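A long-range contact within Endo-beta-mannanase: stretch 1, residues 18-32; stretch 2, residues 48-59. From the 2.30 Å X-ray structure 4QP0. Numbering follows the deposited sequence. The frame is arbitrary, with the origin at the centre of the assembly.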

ATOM      1  N   PRO A  18       3.541 -11.445  18.879  1.00 47.69           N
ATOM      2  CA  PRO A  18       2.965 -11.449  17.531  1.00 46.06           C
ATOM      3  C   PRO A  18       1.916 -10.344  17.372  1.00 44.19           C
ATOM      4  O   PRO A  18       1.224  -9.996  18.335  1.00 44.08           O
ATOM      5  CB  PRO A  18       2.320 -12.837  17.429  1.00 47.26           C
ATOM      6  CG  PRO A  18       3.054 -13.673  18.430  1.00 47.39           C
ATOM      7  CD  PRO A  18       3.320 -12.732  19.568  1.00 46.20           C
ATOM      8  N   PHE A  19       1.813  -9.804  16.162  1.00 40.54           N
ATOM      9  CA  PHE A  19       0.996  -8.626  15.892  1.00 38.58           C
ATOM     10  C   PHE A  19      -0.004  -8.896  14.757  1.00 37.68           C
ATOM     11  O   PHE A  19       0.337  -8.818  13.572  1.00 38.61           O
ATOM     12  CB  PHE A  19       1.926  -7.439  15.579  1.00 37.62           C
ATOM     13  CG  PHE A  19       1.233  -6.102  15.463  1.00 36.89           C
ATOM     14  CD1 PHE A  19       0.128  -5.781  16.256  1.00 35.92           C
ATOM     15  CD2 PHE A  19       1.731  -5.132  14.587  1.00 35.62           C
ATOM     16  CE1 PHE A  19      -0.491  -4.538  16.147  1.00 35.61           C
ATOM     17  CE2 PHE A  19       1.120  -3.889  14.477  1.00 35.14           C
ATOM     18  CZ  PHE A  19       0.009  -3.590  15.257  1.00 35.35           C
ATOM     19  N   TYR A  20      -1.231  -9.248  15.141  1.00 36.55           N
ATOM     20  CA  TYR A  20      -2.354  -9.379  14.207  1.00 34.63           C
ATOM     21  C   TYR A  20      -3.179  -8.106  14.300  1.00 33.65           C
ATOM     22  O   TYR A  20      -3.453  -7.628  15.399  1.00 32.62           O
ATOM     23  CB  TYR A  20      -3.243 -10.586  14.546  1.00 32.70           C
ATOM     24  CG  TYR A  20      -2.592 -11.937  14.351  1.00 32.32           C
ATOM     25  CD1 TYR A  20      -2.626 -12.580  13.117  1.00 32.87           C
ATOM     26  CD2 TYR A  20      -1.959 -12.584  15.408  1.00 33.49           C
ATOM     27  CE1 TYR A  20      -2.032 -13.819  12.932  1.00 32.57           C
ATOM     28  CE2 TYR A  20      -1.368 -13.829  15.238  1.00 33.71           C
ATOM     29  CZ  TYR A  20      -1.403 -14.437  13.995  1.00 33.48           C
ATOM     30  OH  TYR A  20      -0.814 -15.668  13.823  1.00 33.89           O
ATOM     31  N   PHE A  21      -3.572  -7.555  13.151  1.00 31.59           N
ATOM     32  CA  PHE A  21      -4.367  -6.341  13.146  1.00 30.21           C
ATOM     33  C   PHE A  21      -5.325  -6.239  11.969  1.00 30.81           C
ATOM     34  O   PHE A  21      -5.117  -6.862  10.929  1.00 30.99           O
ATOM     35  CB  PHE A  21      -3.465  -5.109  13.204  1.00 29.03           C
ATOM     36  CG  PHE A  21      -2.539  -4.962  12.020  1.00 28.73           C
ATOM     37  CD1 PHE A  21      -2.924  -4.230  10.904  1.00 28.41           C
ATOM     38  CD2 PHE A  21      -1.265  -5.533  12.037  1.00 28.43           C
ATOM     39  CE1 PHE A  21      -2.062  -4.076   9.825  1.00 27.24           C
ATOM     40  CE2 PHE A  21      -0.402  -5.380  10.964  1.00 27.60           C
ATOM     41  CZ  PHE A  21      -0.803  -4.652   9.858  1.00 27.10           C
ATOM     42  N   GLU A  22      -6.390  -5.467  12.159  1.00 30.52           N
ATOM     43  CA  GLU A  22      -7.111  -4.883  11.042  1.00 31.35           C
ATOM     44  C   GLU A  22      -6.629  -3.442  10.936  1.00 31.99           C
ATOM     45  O   GLU A  22      -6.636  -2.711  11.921  1.00 32.59           O
ATOM     46  CB  GLU A  22      -8.626  -4.935  11.249  1.00 32.80           C
ATOM     47  CG  GLU A  22      -9.419  -4.277  10.126  1.00 34.00           C
ATOM     48  CD  GLU A  22     -10.893  -4.133  10.449  1.00 37.14           C
ATOM     49  OE1 GLU A  22     -11.363  -4.789  11.403  1.00 40.09           O
ATOM     50  OE2 GLU A  22     -11.590  -3.363   9.750  1.00 37.82           O
ATOM     51  N   GLY A  23      -6.175  -3.046   9.754  1.00 31.23           N
ATOM     52  CA  GLY A  23      -5.768  -1.672   9.521  1.00 30.03           C
ATOM     53  C   GLY A  23      -6.752  -1.012   8.585  1.00 29.33           C
ATOM     54  O   GLY A  23      -7.806  -1.570   8.316  1.00 28.71           O
ATOM     55  N   THR A  24      -6.412   0.172   8.084  1.00 28.49           N
ATOM     56  CA  THR A  24      -7.260   0.842   7.102  1.00 27.95           C
ATOM     57  C   THR A  24      -6.440   1.622   6.073  1.00 27.87           C
ATOM     58  O   THR A  24      -5.222   1.717   6.191  1.00 26.88           O
ATOM     59  CB  THR A  24      -8.321   1.749   7.767  1.00 27.70           C
ATOM     60  OG1 THR A  24      -9.234   2.216   6.768  1.00 28.20           O
ATOM     61  CG2 THR A  24      -7.687   2.946   8.465  1.00 26.96           C
ATOM     62  N   ASN A  25      -7.118   2.137   5.049  1.00 28.25           N
ATOM     63  CA  ASN A  25      -6.504   3.022   4.066  1.00 28.80           C
ATOM     64  C   ASN A  25      -7.039   4.438   4.196  1.00 29.33           C
ATOM     65  O   ASN A  25      -8.201   4.644   4.579  1.00 29.56           O
ATOM     66  CB  ASN A  25      -6.743   2.529   2.640  1.00 28.47           C
ATOM     67  CG  ASN A  25      -5.846   1.371   2.258  1.00 28.56           C
ATOM     68  OD1 ASN A  25      -4.841   1.553   1.564  1.00 28.61           O
ATOM     69  ND2 ASN A  25      -6.204   0.169   2.705  1.00 27.01           N
ATOM     70  N   ALA A  26      -6.166   5.401   3.897  1.00 28.56           N
ATOM     71  CA  ALA A  26      -6.509   6.817   3.789  1.00 29.34           C
ATOM     72  C   ALA A  26      -5.446   7.490   2.930  1.00 30.27           C
ATOM     73  O   ALA A  26      -4.655   8.305   3.416  1.00 30.67           O
ATOM     74  CB  ALA A  26      -6.605   7.476   5.160  1.00 28.39           C
ATOM     75  N   TYR A  27      -5.435   7.129   1.648  1.00 30.48           N
ATOM     76  CA  TYR A  27      -4.497   7.671   0.669  1.00 32.96           C
ATOM     77  C   TYR A  27      -4.443   9.201   0.706  1.00 34.01           C
ATOM     78  O   TYR A  27      -3.408   9.807   0.392  1.00 33.23           O
ATOM     79  CB  TYR A  27      -4.887   7.194  -0.739  1.00 33.23           C
ATOM     80  CG  TYR A  27      -5.985   8.011  -1.392  1.00 34.37           C
ATOM     81  CD1 TYR A  27      -5.673   9.099  -2.209  1.00 35.08           C
ATOM     82  CD2 TYR A  27      -7.335   7.705  -1.188  1.00 34.44           C
ATOM     83  CE1 TYR A  27      -6.669   9.858  -2.803  1.00 36.04           C
ATOM     84  CE2 TYR A  27      -8.341   8.456  -1.786  1.00 35.16           C
ATOM     85  CZ  TYR A  27      -8.002   9.534  -2.591  1.00 35.64           C
ATOM     86  OH  TYR A  27      -8.979  10.299  -3.193  1.00 35.29           O
ATOM     87  N   TYR A  28      -5.566   9.802   1.104  1.00 33.85           N
ATOM     88  CA  TYR A  28      -5.803  11.242   1.013  1.00 34.78           C
ATOM     89  C   TYR A  28      -5.243  12.035   2.194  1.00 36.11           C
ATOM     90  O   TYR A  28      -5.528  13.235   2.330  1.00 38.21           O
ATOM     91  CB  TYR A  28      -7.312  11.516   0.878  1.00 34.80           C
ATOM     92  CG  TYR A  28      -8.130  10.958   2.028  1.00 35.42           C
ATOM     93  CD1 TYR A  28      -8.456  11.749   3.129  1.00 35.15           C
ATOM     94  CD2 TYR A  28      -8.564   9.630   2.024  1.00 35.22           C
ATOM     95  CE1 TYR A  28      -9.196  11.242   4.184  1.00 35.72           C
ATOM     96  CE2 TYR A  28      -9.302   9.117   3.080  1.00 35.39           C
ATOM     97  CZ  TYR A  28      -9.616   9.926   4.153  1.00 34.99           C
ATOM     98  OH  TYR A  28     -10.346   9.418   5.197  1.00 35.27           O
ATOM     99  N   LEU A  29      -4.464  11.381   3.057  1.00 35.54           N
ATOM    100  CA  LEU A  29      -3.879  12.075   4.203  1.00 35.32           C
ATOM    101  C   LEU A  29      -2.966  13.221   3.764  1.00 37.47           C
ATOM    102  O   LEU A  29      -2.980  14.300   4.363  1.00 37.45           O
ATOM    103  CB  LEU A  29      -3.151  11.099   5.134  1.00 34.19           C
ATOM    104  CG  LEU A  29      -4.017  10.483   6.246  1.00 33.83           C
ATOM    105  CD1 LEU A  29      -3.299   9.328   6.937  1.00 31.71           C
ATOM    106  CD2 LEU A  29      -4.446  11.532   7.265  1.00 32.89           C
ATOM    107  N   MET A  30      -2.206  12.978   2.694  1.00 38.06           N
ATOM    108  CA  MET A  30      -1.301  13.970   2.118  1.00 39.17           C
ATOM    109  C   MET A  30      -1.957  15.285   1.645  1.00 40.11           C
ATOM    110  O   MET A  30      -1.264  16.270   1.411  1.00 39.16           O
ATOM    111  CB  MET A  30      -0.461  13.338   0.992  1.00 39.53           C
ATOM    112  CG  MET A  30      -1.246  12.833  -0.207  1.00 39.56           C
ATOM    113  SD  MET A  30      -0.127  12.367  -1.545  1.00 44.92           S
ATOM    114  CE  MET A  30      -1.288  11.763  -2.769  1.00 41.68           C
ATOM    115  N   THR A  31      -3.282  15.304   1.499  1.00 41.83           N
ATOM    116  CA  THR A  31      -3.976  16.510   1.027  1.00 41.00           C
ATOM    117  C   THR A  31      -4.936  17.078   2.056  1.00 40.35           C
ATOM    118  O   THR A  31      -5.541  18.127   1.834  1.00 41.99           O
ATOM    119  CB  THR A  31      -4.750  16.272  -0.291  1.00 40.37           C
ATOM    120  OG1 THR A  31      -5.726  15.236  -0.102  1.00 38.64           O
ATOM    121  CG2 THR A  31      -3.796  15.913  -1.438  1.00 38.78           C
ATOM    122  N   SER A  32      -5.074  16.380   3.176  1.00 40.53           N
ATOM    123  CA  SER A  32      -6.036  16.754   4.198  1.00 40.14           C
ATOM    124  C   SER A  32      -5.539  17.911   5.047  1.00 40.59           C
ATOM    125  O   SER A  32      -4.340  18.021   5.317  1.00 39.34           O
ATOM    126  CB  SER A  32      -6.350  15.554   5.094  1.00 41.23           C
ATOM    127  OG  SER A  32      -7.030  14.547   4.369  1.00 41.95           O
ATOM    128  N   GLY A  48     -10.348   0.847  17.055  1.00 34.57           N
ATOM    129  CA  GLY A  48      -9.415  -0.238  17.372  1.00 33.34           C
ATOM    130  C   GLY A  48      -8.476  -0.602  16.237  1.00 31.03           C
ATOM    131  O   GLY A  48      -8.048  -1.747  16.115  1.00 31.53           O
ATOM    132  N   LEU A  49      -8.156   0.374  15.401  1.00 30.37           N
ATOM    133  CA  LEU A  49      -7.247   0.147  14.276  1.00 29.05           C
ATOM    134  C   LEU A  49      -5.885   0.725  14.631  1.00 28.61           C
ATOM    135  O   LEU A  49      -5.787   1.919  14.912  1.00 30.09           O
ATOM    136  CB  LEU A  49      -7.783   0.811  13.006  1.00 28.18           C
ATOM    137  CG  LEU A  49      -9.176   0.447  12.477  1.00 27.71           C
ATOM    138  CD1 LEU A  49      -9.612   1.454  11.418  1.00 28.52           C
ATOM    139  CD2 LEU A  49      -9.236  -0.971  11.929  1.00 26.29           C
ATOM    140  N   PRO A  50      -4.834  -0.117  14.641  1.00 27.43           N
ATOM    141  CA  PRO A  50      -3.499   0.363  15.005  1.00 27.00           C
ATOM    142  C   PRO A  50      -2.592   0.741  13.823  1.00 26.87           C
ATOM    143  O   PRO A  50      -1.502   1.279  14.043  1.00 26.43           O
ATOM    144  CB  PRO A  50      -2.903  -0.836  15.747  1.00 26.43           C
ATOM    145  CG  PRO A  50      -3.547  -2.024  15.107  1.00 26.45           C
ATOM    146  CD  PRO A  50      -4.869  -1.588  14.524  1.00 26.73           C
ATOM    147  N   VAL A  51      -3.024   0.461  12.595  1.00 26.62           N
ATOM    148  CA  VAL A  51      -2.194   0.732  11.412  1.00 27.36           C
ATOM    149  C   VAL A  51      -3.004   1.379  10.297  1.00 27.91           C
ATOM    150  O   VAL A  51      -4.157   1.005  10.062  1.00 27.23           O
ATOM    151  CB  VAL A  51      -1.531  -0.555  10.845  1.00 26.86           C
ATOM    152  CG1 VAL A  51      -0.740  -0.247   9.577  1.00 27.41           C
ATOM    153  CG2 VAL A  51      -0.611  -1.204  11.868  1.00 26.82           C
ATOM    154  N   VAL A  52      -2.392   2.333   9.594  1.00 27.63           N
ATOM    155  CA  VAL A  52      -2.998   2.890   8.389  1.00 27.01           C
ATOM    156  C   VAL A  52      -2.013   2.921   7.189  1.00 28.31           C
ATOM    157  O   VAL A  52      -0.831   3.265   7.327  1.00 26.37           O
ATOM    158  CB  VAL A  52      -3.682   4.256   8.678  1.00 27.14           C
ATOM    159  CG1 VAL A  52      -2.677   5.314   9.111  1.00 27.39           C
ATOM    160  CG2 VAL A  52      -4.514   4.733   7.495  1.00 26.85           C
ATOM    161  N   ARG A  53      -2.519   2.515   6.027  1.00 28.25           N
ATOM    162  CA  ARG A  53      -1.779   2.552   4.786  1.00 29.15           C
ATOM    163  C   ARG A  53      -2.184   3.812   4.040  1.00 30.34           C
ATOM    164  O   ARG A  53      -3.365   4.157   4.002  1.00 30.58           O
ATOM    165  CB  ARG A  53      -2.126   1.330   3.957  1.00 29.36           C
ATOM    166  CG  ARG A  53      -1.327   1.189   2.679  1.00 29.93           C
ATOM    167  CD  ARG A  53      -1.589  -0.163   2.051  1.00 29.87           C
ATOM    168  NE  ARG A  53      -1.058  -0.233   0.698  1.00 29.58           N
ATOM    169  CZ  ARG A  53      -1.728   0.113  -0.394  1.00 30.43           C
ATOM    170  NH1 ARG A  53      -2.979   0.557  -0.305  1.00 30.75           N
ATOM    171  NH2 ARG A  53      -1.145   0.012  -1.582  1.00 29.62           N
ATOM    172  N   THR A  54      -1.206   4.502   3.462  1.00 29.82           N
ATOM    173  CA  THR A  54      -1.455   5.790   2.810  1.00 30.05           C
ATOM    174  C   THR A  54      -0.359   6.165   1.808  1.00 29.20           C
ATOM    175  O   THR A  54       0.729   5.597   1.823  1.00 28.99           O
ATOM    176  CB  THR A  54      -1.670   6.926   3.845  1.00 31.90           C
ATOM    177  OG1 THR A  54      -1.995   8.151   3.173  1.00 33.61           O
ATOM    178  CG2 THR A  54      -0.437   7.135   4.715  1.00 31.51           C
ATOM    179  N   TRP A  55      -0.674   7.140   0.959  1.00 29.19           N
ATOM    180  CA  TRP A  55       0.176   7.608  -0.139  1.00 28.40           C
ATOM    181  C   TRP A  55       1.328   8.460   0.325  1.00 29.07           C
ATOM    182  O   TRP A  55       1.124   9.405   1.095  1.00 29.76           O
ATOM    183  CB  TRP A  55      -0.676   8.444  -1.096  1.00 27.02           C
ATOM    184  CG  TRP A  55      -1.600   7.685  -2.032  1.00 26.61           C
ATOM    185  CD1 TRP A  55      -2.429   8.227  -3.016  1.00 26.44           C
ATOM    186  CD2 TRP A  55      -1.801   6.225  -2.135  1.00 27.10           C
ATOM    187  NE1 TRP A  55      -3.110   7.245  -3.685  1.00 26.13           N
ATOM    188  CE2 TRP A  55      -2.778   6.023  -3.216  1.00 26.47           C
ATOM    189  CE3 TRP A  55      -1.285   5.109  -1.472  1.00 27.44           C
ATOM    190  CZ2 TRP A  55      -3.221   4.755  -3.583  1.00 27.60           C
ATOM    191  CZ3 TRP A  55      -1.739   3.837  -1.852  1.00 27.69           C
ATOM    192  CH2 TRP A  55      -2.686   3.666  -2.884  1.00 27.77           C
ATOM    193  N   LEU A  56       2.540   8.143  -0.145  1.00 28.29           N
ATOM    194  CA  LEU A  56       3.716   9.013   0.044  1.00 28.09           C
ATOM    195  C   LEU A  56       4.375   9.308  -1.304  1.00 29.20           C
ATOM    196  O   LEU A  56       5.600   9.267  -1.447  1.00 29.40           O
ATOM    197  CB  LEU A  56       4.739   8.412   1.017  1.00 26.97           C
ATOM    198  CG  LEU A  56       5.445   9.390   1.983  1.00 26.78           C
ATOM    199  CD1 LEU A  56       6.591   8.719   2.722  1.00 25.79           C
ATOM    200  CD2 LEU A  56       5.952  10.651   1.298  1.00 27.18           C
ATOM    201  N   PHE A  57       3.529   9.585  -2.286  1.00 29.61           N
ATOM    202  CA  PHE A  57       3.925  10.006  -3.619  1.00 30.72           C
ATOM    203  C   PHE A  57       2.886  11.037  -4.041  1.00 31.69           C
ATOM    204  O   PHE A  57       1.737  10.986  -3.578  1.00 33.30           O
ATOM    205  CB  PHE A  57       3.914   8.819  -4.594  1.00 31.23           C
ATOM    206  CG  PHE A  57       2.561   8.166  -4.743  1.00 31.24           C
ATOM    207  CD1 PHE A  57       1.697   8.549  -5.765  1.00 31.04           C
ATOM    208  CD2 PHE A  57       2.145   7.175  -3.851  1.00 31.64           C
ATOM    209  CE1 PHE A  57       0.450   7.964  -5.889  1.00 32.27           C
ATOM    210  CE2 PHE A  57       0.899   6.585  -3.974  1.00 30.70           C
ATOM    211  CZ  PHE A  57       0.049   6.985  -4.986  1.00 31.13           C
ATOM    212  N   ASN A  58       3.286  11.985  -4.881  1.00 31.20           N
ATOM    213  CA  ASN A  58       2.364  13.005  -5.379  1.00 32.05           C
ATOM    214  C   ASN A  58       3.070  13.839  -6.433  1.00 31.74           C
ATOM    215  O   ASN A  58       3.703  14.843  -6.122  1.00 31.57           O
ATOM    216  CB  ASN A  58       1.824  13.890  -4.239  1.00 31.26           C
ATOM    217  CG  ASN A  58       0.612  14.706  -4.651  1.00 32.77           C
ATOM    218  OD1 ASN A  58       0.522  15.175  -5.789  1.00 33.50           O
ATOM    219  ND2 ASN A  58      -0.334  14.888  -3.722  1.00 31.51           N
ATOM    220  N   LEU A  59       2.956  13.403  -7.681  1.00 33.22           N
ATOM    221  CA  LEU A  59       3.684  14.011  -8.790  1.00 32.99           C
ATOM    222  C   LEU A  59       2.762  14.887  -9.640  1.00 33.92           C
ATOM    223  O   LEU A  59       1.758  14.407 -10.183  1.00 35.07           O
ATOM    224  CB  LEU A  59       4.346  12.933  -9.650  1.00 32.11           C
ATOM    225  CG  LEU A  59       5.405  12.023  -9.022  1.00 32.92           C
ATOM    226  CD1 LEU A  59       4.820  10.683  -8.588  1.00 30.86           C
ATOM    227  CD2 LEU A  59       6.538  11.813 -10.024  1.00 32.26           C
TER
HETATM  228  O   HOH W   1      -6.866  -4.478  14.954  1.00 18.87           O

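Neighbouring parallel strands hold each other twice over: the backbones exchange hydrogen bonds in a fixed register, and side chains add contacts around and beyond the bonded strands. The contact between residues 18-32 and 48-59 of this endo-beta-mannanase, which buries 958 Å² counting both sides, is a compact example. The largest covered areas belong to Met-30, Trp-55 and Leu-49; they lie towards the two ends of the contact, although Leu-49 also reaches Thr-24, and the strand ladder is the frame that places them.

The strand ending at Asn-25 and strand 51-55 run parallel, with their axes 26° apart in direction. In a parallel pair, one residue typically reaches two partners on the neighbouring strand, and Thr-24 does so here. Its N donates to Val-51 O (3.1 Å) and its O accepts from Arg-53 N (2.8 Å), so that it straddles Val-52, its bridge partner. The ladder continues where Ala-26 N donates to Arg-53 O (3.1 Å). Across the strands the Thr-54 side chain supplies the next bond, OG1 donating to Ala-26 O at 2.7 Å, an oxygen that also accepts from Leu-29 N. Just before Thr-24, Gly-23 fits closely: its CA lies 3.2 Å from Val-51 O, and a CB in ideal position would clash with that oxygen.

Thr-24 and Val-52 send their side chains to one face of the sheet, Asn-25 and Arg-53 to the other. On the first face the Thr-24 and Val-52 CG2 methyls meet at 3.8 Å. On the second the pairing is polar: Arg-53 NH1 donates to Asn-25 OD1 (2.8 Å), which lies at the edge of the guanidinium, near its plane, where N-H groups point.

Met-30, on a 3-10 segment, extends its side chain with chi2 and chi3 both t. Its CE touches the edge of the Trp-55 ring, 3.7 Å from CD1, while its SD accepts a weak hydrogen bond from Asn-58 ND2 (3.3 Å), as suits a large, poorly polar acceptor. Trp-55 also offers a face: Tyr-27 CB sits 3.3 Å from the centroid of its five-membered ring, almost on the ring normal, a CH-pi contact.

At the other end, Leu-49 starts sideways, but its tip turns in. Its CD2 lies 3.1 Å from Glu-22 O, a close van der Waals contact of methyl with carbonyl oxygen, and its CD1 3.8 Å from Thr-24 CG2. Nearby, Val-51 CG2 stands over the Phe-21 ring face, 3.9 Å from the centroid, and Pro-50 CG packs 3.6 Å from Phe-21 CB. A water accepts from Glu-22 N (3.0 Å from its oxygen) and donates to Gly-48 O (3.2 Å), linking the backbones just ahead of the direct bonds.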